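Local coordinates for protein cellulase (glycosyl hydrolase family 5) (Bacteroides ovatus, PDB 3ZMR) that cleaves the beta-1,4-glucan backbone of xyloglucan internally, with retention of the beta-configuration, releasing xyloglucan oligosaccharides, at residues 351-363 against 411-423. Numbering follows the deposited sequence.
Sequences NFKSQWGAAFAGG and NHLKSRNDYIEYV. With EDO (1,2-ethanediol), chain F.
One face of the W356 indole takes the edge of the Y419 ring in an edge-to-face pair, planes 84° apart, with Y419 CD1 3.6 Å from W356 NE1; over the indole's six-membered ring sits Y419 CA, a CH-pi contact. With Y422, whose CB touches W356 CH2 at 3.6 Å, they make an aromatic cluster joining a loop of the GH5 (beta/alpha)8 barrel to helix 406-429, between its seventh and eighth strands. W356 CG stands anti to the backbone N (chi1 178°), which carries the indole against the backbone of D418 and Y419, and NE1 donates to G369 O. F360 brings CE1 within 3.5 Å of N411 CG, its ring plane inclined 52° to the amide; Q355 CG lies over one face, toward the rim, and W356 O at the edge. The H412 imidazole holds S354 O in its plane, ND1 donating over 3.0 Å, while R416 CG lies over one face and NE2 is hydrogen-bonded to R401 N. K414 NZ salt-bridges D418 OD2 on its syn lone pair, and a water links OD2 to W356 O. S415 OG accepts from W356 N and donates to N411 O, which S415 N reaches from the opposite face of the carbonyl plane.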
loop_
_atom_site.group_PDB
_atom_site.type_symbol
_atom_site.label_atom_id
_atom_site.label_comp_id
_atom_site.label_asym_id
_atom_site.label_seq_id
_atom_site.Cartn_x
_atom_site.Cartn_y
_atom_site.Cartn_z
ATOM N N ASN A 351 -4.539 -15.949 25.024
ATOM C CA ASN A 351 -5.354 -15.278 26.026
ATOM C C ASN A 351 -6.265 -14.234 25.411
ATOM O O ASN A 351 -6.146 -13.037 25.693
ATOM C CB ASN A 351 -4.450 -14.603 27.072
ATOM C CG ASN A 351 -5.238 -14.027 28.230
ATOM O OD1 ASN A 351 -6.227 -14.625 28.672
ATOM N ND2 ASN A 351 -4.802 -12.872 28.743
ATOM N N PHE A 352 -7.199 -14.689 24.570
ATOM C CA PHE A 352 -8.031 -13.739 23.804
ATOM C C PHE A 352 -9.087 -13.063 24.680
ATOM O O PHE A 352 -9.440 -13.555 25.769
ATOM C CB PHE A 352 -8.711 -14.405 22.598
ATOM C CG PHE A 352 -9.672 -15.502 22.973
ATOM C CD1 PHE A 352 -10.998 -15.205 23.303
ATOM C CD2 PHE A 352 -9.257 -16.819 23.005
ATOM C CE1 PHE A 352 -11.870 -16.215 23.669
ATOM C CE2 PHE A 352 -10.138 -17.836 23.353
ATOM C CZ PHE A 352 -11.439 -17.525 23.707
ATOM N N LYS A 353 -9.593 -11.937 24.196
ATOM C CA LYS A 353 -10.709 -11.246 24.807
ATOM C C LYS A 353 -11.914 -11.454 23.904
ATOM O O LYS A 353 -11.822 -11.232 22.693
ATOM C CB LYS A 353 -10.410 -9.775 24.983
ATOM C CG LYS A 353 -9.184 -9.476 25.826
ATOM C CD LYS A 353 -9.337 -9.945 27.259
ATOM C CE LYS A 353 -8.158 -9.516 28.121
ATOM N NZ LYS A 353 -8.277 -10.132 29.465
ATOM N N SER A 354 -13.027 -11.907 24.467
ATOM C CA SER A 354 -14.209 -12.247 23.690
ATOM C C SER A 354 -15.166 -11.065 23.474
ATOM O O SER A 354 -16.091 -11.163 22.660
ATOM C CB SER A 354 -14.993 -13.417 24.341
ATOM O OG SER A 354 -15.434 -13.031 25.629
ATOM N N GLN A 355 -14.982 -9.991 24.262
ATOM C CA GLN A 355 -15.903 -8.867 24.288
ATOM C C GLN A 355 -15.190 -7.584 23.868
ATOM O O GLN A 355 -13.955 -7.496 23.892
ATOM C CB GLN A 355 -16.478 -8.661 25.685
ATOM C CG GLN A 355 -17.315 -9.864 26.110
ATOM C CD GLN A 355 -17.765 -9.803 27.560
ATOM O OE1 GLN A 355 -17.429 -8.879 28.309
ATOM N NE2 GLN A 355 -18.512 -10.808 27.969
ATOM N N TRP A 356 -16.003 -6.611 23.488
ATOM C CA TRP A 356 -15.512 -5.309 23.008
ATOM C C TRP A 356 -16.564 -4.225 23.231
ATOM O O TRP A 356 -17.751 -4.451 23.008
ATOM C CB TRP A 356 -15.181 -5.394 21.485
ATOM C CG TRP A 356 -14.718 -4.050 20.993
ATOM C CD1 TRP A 356 -13.416 -3.563 21.024
ATOM C CD2 TRP A 356 -15.536 -2.955 20.526
ATOM N NE1 TRP A 356 -13.386 -2.257 20.596
ATOM C CE2 TRP A 356 -14.662 -1.852 20.278
ATOM C CE3 TRP A 356 -16.916 -2.792 20.287
ATOM C CZ2 TRP A 356 -15.142 -0.595 19.861
ATOM C CZ3 TRP A 356 -17.376 -1.558 19.850
ATOM C CH2 TRP A 356 -16.479 -0.476 19.613
ATOM N N GLY A 357 -16.116 -3.038 23.638
ATOM C CA GLY A 357 -16.925 -1.834 23.533
ATOM C C GLY A 357 -17.622 -1.415 24.819
ATOM O O GLY A 357 -17.612 -2.122 25.822
ATOM N N ALA A 358 -18.237 -0.247 24.753
ATOM C CA ALA A 358 -18.859 0.410 25.936
ATOM C C ALA A 358 -19.885 -0.482 26.640
ATOM O O ALA A 358 -19.935 -0.507 27.866
ATOM C CB ALA A 358 -19.492 1.736 25.540
ATOM N N ALA A 359 -20.652 -1.238 25.851
ATOM C CA ALA A 359 -21.695 -2.134 26.386
ATOM C C ALA A 359 -21.129 -3.204 27.323
ATOM O O ALA A 359 -21.852 -3.732 28.181
ATOM C CB ALA A 359 -22.475 -2.782 25.252
ATOM N N PHE A 360 -19.843 -3.504 27.170
ATOM C CA PHE A 360 -19.147 -4.515 27.985
ATOM C C PHE A 360 -18.016 -4.003 28.859
ATOM O O PHE A 360 -17.186 -4.785 29.332
ATOM C CB PHE A 360 -18.651 -5.644 27.080
ATOM C CG PHE A 360 -19.763 -6.343 26.394
ATOM C CD1 PHE A 360 -20.607 -7.194 27.114
ATOM C CD2 PHE A 360 -20.026 -6.110 25.067
ATOM C CE1 PHE A 360 -21.663 -7.807 26.484
ATOM C CE2 PHE A 360 -21.082 -6.711 24.433
ATOM C CZ PHE A 360 -21.909 -7.557 25.149
ATOM N N ALA A 361 -17.968 -2.685 29.071
ATOM C CA ALA A 361 -16.994 -2.120 30.011
ATOM C C ALA A 361 -17.103 -2.863 31.351
ATOM O O ALA A 361 -18.202 -3.110 31.824
ATOM C CB ALA A 361 -17.230 -0.629 30.198
ATOM N N GLY A 362 -15.970 -3.289 31.904
ATOM C CA GLY A 362 -15.933 -4.005 33.206
ATOM C C GLY A 362 -15.952 -5.517 33.012
ATOM O O GLY A 362 -15.819 -6.282 33.967
ATOM N N GLY A 363 -16.120 -5.926 31.754
ATOM C CA GLY A 363 -16.165 -7.336 31.342
ATOM C C GLY A 363 -14.879 -7.885 30.719
ATOM O O GLY A 363 -13.777 -7.471 31.071
ATOM N N ASN A 411 -22.614 -12.629 24.096
ATOM C CA ASN A 411 -21.903 -11.369 24.308
ATOM C C ASN A 411 -20.801 -11.185 23.249
ATOM O O ASN A 411 -20.510 -10.062 22.828
ATOM C CB ASN A 411 -21.291 -11.348 25.715
ATOM C CG ASN A 411 -22.321 -11.204 26.806
ATOM O OD1 ASN A 411 -23.467 -10.856 26.548
ATOM N ND2 ASN A 411 -21.908 -11.487 28.031
ATOM N N HIS A 412 -20.197 -12.287 22.844
ATOM C CA HIS A 412 -19.151 -12.282 21.820
ATOM C C HIS A 412 -19.773 -11.886 20.477
ATOM O O HIS A 412 -19.214 -11.049 19.742
ATOM C CB HIS A 412 -18.437 -13.633 21.742
ATOM C CG HIS A 412 -17.534 -13.792 20.550
ATOM N ND1 HIS A 412 -16.404 -13.021 20.377
ATOM C CD2 HIS A 412 -17.608 -14.597 19.462
ATOM C CE1 HIS A 412 -15.810 -13.371 19.244
ATOM N NE2 HIS A 412 -16.526 -14.313 18.667
ATOM N N LEU A 413 -20.891 -12.507 20.115
ATOM C CA LEU A 413 -21.517 -12.236 18.818
ATOM C C LEU A 413 -21.897 -10.761 18.741
ATOM O O LEU A 413 -21.667 -10.107 17.720
ATOM C CB LEU A 413 -22.741 -13.122 18.598
ATOM C CG LEU A 413 -22.443 -14.611 18.407
ATOM C CD1 LEU A 413 -23.755 -15.376 18.386
ATOM C CD2 LEU A 413 -21.652 -14.862 17.141
ATOM N N LYS A 414 -22.476 -10.239 19.819
ATOM C CA LYS A 414 -22.857 -8.827 19.905
ATOM C C LYS A 414 -21.635 -7.928 19.796
ATOM O O LYS A 414 -21.648 -6.939 19.049
ATOM C CB LYS A 414 -23.621 -8.518 21.207
ATOM C CG LYS A 414 -23.983 -7.038 21.374
ATOM C CD LYS A 414 -24.777 -6.733 22.640
ATOM C CE LYS A 414 -25.509 -5.401 22.513
ATOM N NZ LYS A 414 -24.562 -4.263 22.388
ATOM N N SER A 415 -20.581 -8.275 20.510
ATOM C CA SER A 415 -19.348 -7.503 20.534
ATOM C C SER A 415 -18.782 -7.397 19.118
ATOM O O SER A 415 -18.298 -6.337 18.731
ATOM C CB SER A 415 -18.319 -8.188 21.428
ATOM O OG SER A 415 -18.607 -7.971 22.813
ATOM N N ARG A 416 -18.751 -8.504 18.389
ATOM C CA ARG A 416 -18.227 -8.484 17.004
ATOM C C ARG A 416 -18.987 -7.457 16.191
ATOM O O ARG A 416 -18.407 -6.647 15.433
ATOM C CB ARG A 416 -18.332 -9.816 16.269
ATOM C CG ARG A 416 -17.526 -10.930 16.880
ATOM C CD ARG A 416 -17.730 -12.182 16.047
ATOM N NE ARG A 416 -17.099 -12.079 14.723
ATOM C CZ ARG A 416 -17.743 -11.841 13.579
ATOM N NH1 ARG A 416 -19.065 -11.709 13.520
ATOM N NH2 ARG A 416 -17.011 -11.720 12.461
ATOM N N ASN A 417 -20.305 -7.500 16.262
ATOM C CA ASN A 417 -21.135 -6.596 15.452
ATOM C C ASN A 417 -21.060 -5.134 15.894
ATOM O O ASN A 417 -21.036 -4.221 15.061
ATOM C CB ASN A 417 -22.555 -7.138 15.355
ATOM C CG ASN A 417 -22.605 -8.406 14.542
ATOM O OD1 ASN A 417 -21.793 -8.594 13.605
ATOM N ND2 ASN A 417 -23.503 -9.303 14.899
ATOM N N ASP A 418 -20.925 -4.901 17.191
ATOM C CA ASP A 418 -20.714 -3.546 17.733
ATOM C C ASP A 418 -19.378 -3.001 17.190
ATOM O O ASP A 418 -19.273 -1.847 16.766
ATOM C CB ASP A 418 -20.705 -3.560 19.277
ATOM C CG ASP A 418 -22.077 -3.797 19.877
ATOM O OD1 ASP A 418 -23.117 -3.739 19.146
ATOM O OD2 ASP A 418 -22.095 -4.034 21.106
ATOM N N TYR A 419 -18.358 -3.847 17.228
ATOM C CA TYR A 419 -17.005 -3.497 16.787
ATOM C C TYR A 419 -16.982 -3.170 15.272
ATOM O O TYR A 419 -16.458 -2.152 14.840
ATOM C CB TYR A 419 -16.018 -4.655 17.085
ATOM C CG TYR A 419 -14.633 -4.420 16.543
ATOM C CD1 TYR A 419 -13.700 -3.715 17.270
ATOM C CD2 TYR A 419 -14.276 -4.900 15.297
ATOM C CE1 TYR A 419 -12.444 -3.459 16.780
ATOM C CE2 TYR A 419 -12.991 -4.700 14.805
ATOM C CZ TYR A 419 -12.074 -3.980 15.547
ATOM O OH TYR A 419 -10.806 -3.712 15.025
ATOM N N ILE A 420 -17.557 -4.053 14.491
ATOM C CA ILE A 420 -17.667 -3.897 13.052
ATOM C C ILE A 420 -18.347 -2.594 12.690
ATOM O O ILE A 420 -17.838 -1.806 11.863
ATOM C CB ILE A 420 -18.398 -5.106 12.395
ATOM C CG1 ILE A 420 -17.506 -6.356 12.436
ATOM C CG2 ILE A 420 -18.782 -4.793 10.950
ATOM C CD1 ILE A 420 -18.217 -7.656 12.115
ATOM N N GLU A 421 -19.508 -2.338 13.279
ATOM C CA GLU A 421 -20.235 -1.103 13.020
ATOM C C GLU A 421 -19.382 0.102 13.379
ATOM O O GLU A 421 -19.358 1.087 12.638
ATOM C CB GLU A 421 -21.530 -1.075 13.829
ATOM C CG GLU A 421 -22.365 0.176 13.611
ATOM C CD GLU A 421 -23.493 0.349 14.617
ATOM O OE1 GLU A 421 -24.057 -0.670 15.099
ATOM O OE2 GLU A 421 -23.835 1.522 14.893
ATOM N N TYR A 422 -18.689 0.021 14.507
ATOM C CA TYR A 422 -17.916 1.166 15.023
ATOM C C TYR A 422 -16.729 1.455 14.082
ATOM O O TYR A 422 -16.454 2.621 13.715
ATOM C CB TYR A 422 -17.417 0.974 16.461
ATOM C CG TYR A 422 -16.935 2.277 17.058
ATOM C CD1 TYR A 422 -17.835 3.194 17.589
ATOM C CD2 TYR A 422 -15.594 2.623 17.015
ATOM C CE1 TYR A 422 -17.393 4.405 18.074
ATOM C CE2 TYR A 422 -15.140 3.824 17.496
ATOM C CZ TYR A 422 -16.038 4.716 18.024
ATOM O OH TYR A 422 -15.584 5.925 18.507
ATOM N N VAL A 423 -16.015 0.417 13.693
ATOM C CA VAL A 423 -14.887 0.602 12.768
ATOM C C VAL A 423 -15.382 1.230 11.448
ATOM O O VAL A 423 -14.795 2.189 10.941
ATOM C CB VAL A 423 -14.132 -0.707 12.518
ATOM C CG1 VAL A 423 -13.169 -0.569 11.336
ATOM C CG2 VAL A 423 -13.420 -1.102 13.804
HETATM C C1 EDO F . -15.028 -16.325 26.715
HETATM O O1 EDO F . -14.566 -15.120 27.349
HETATM C C2 EDO F . -15.379 -17.379 27.769
HETATM O O2 EDO F . -14.175 -17.740 28.451
HETATM O O HOH W 1 -20.131 -3.104 22.653
#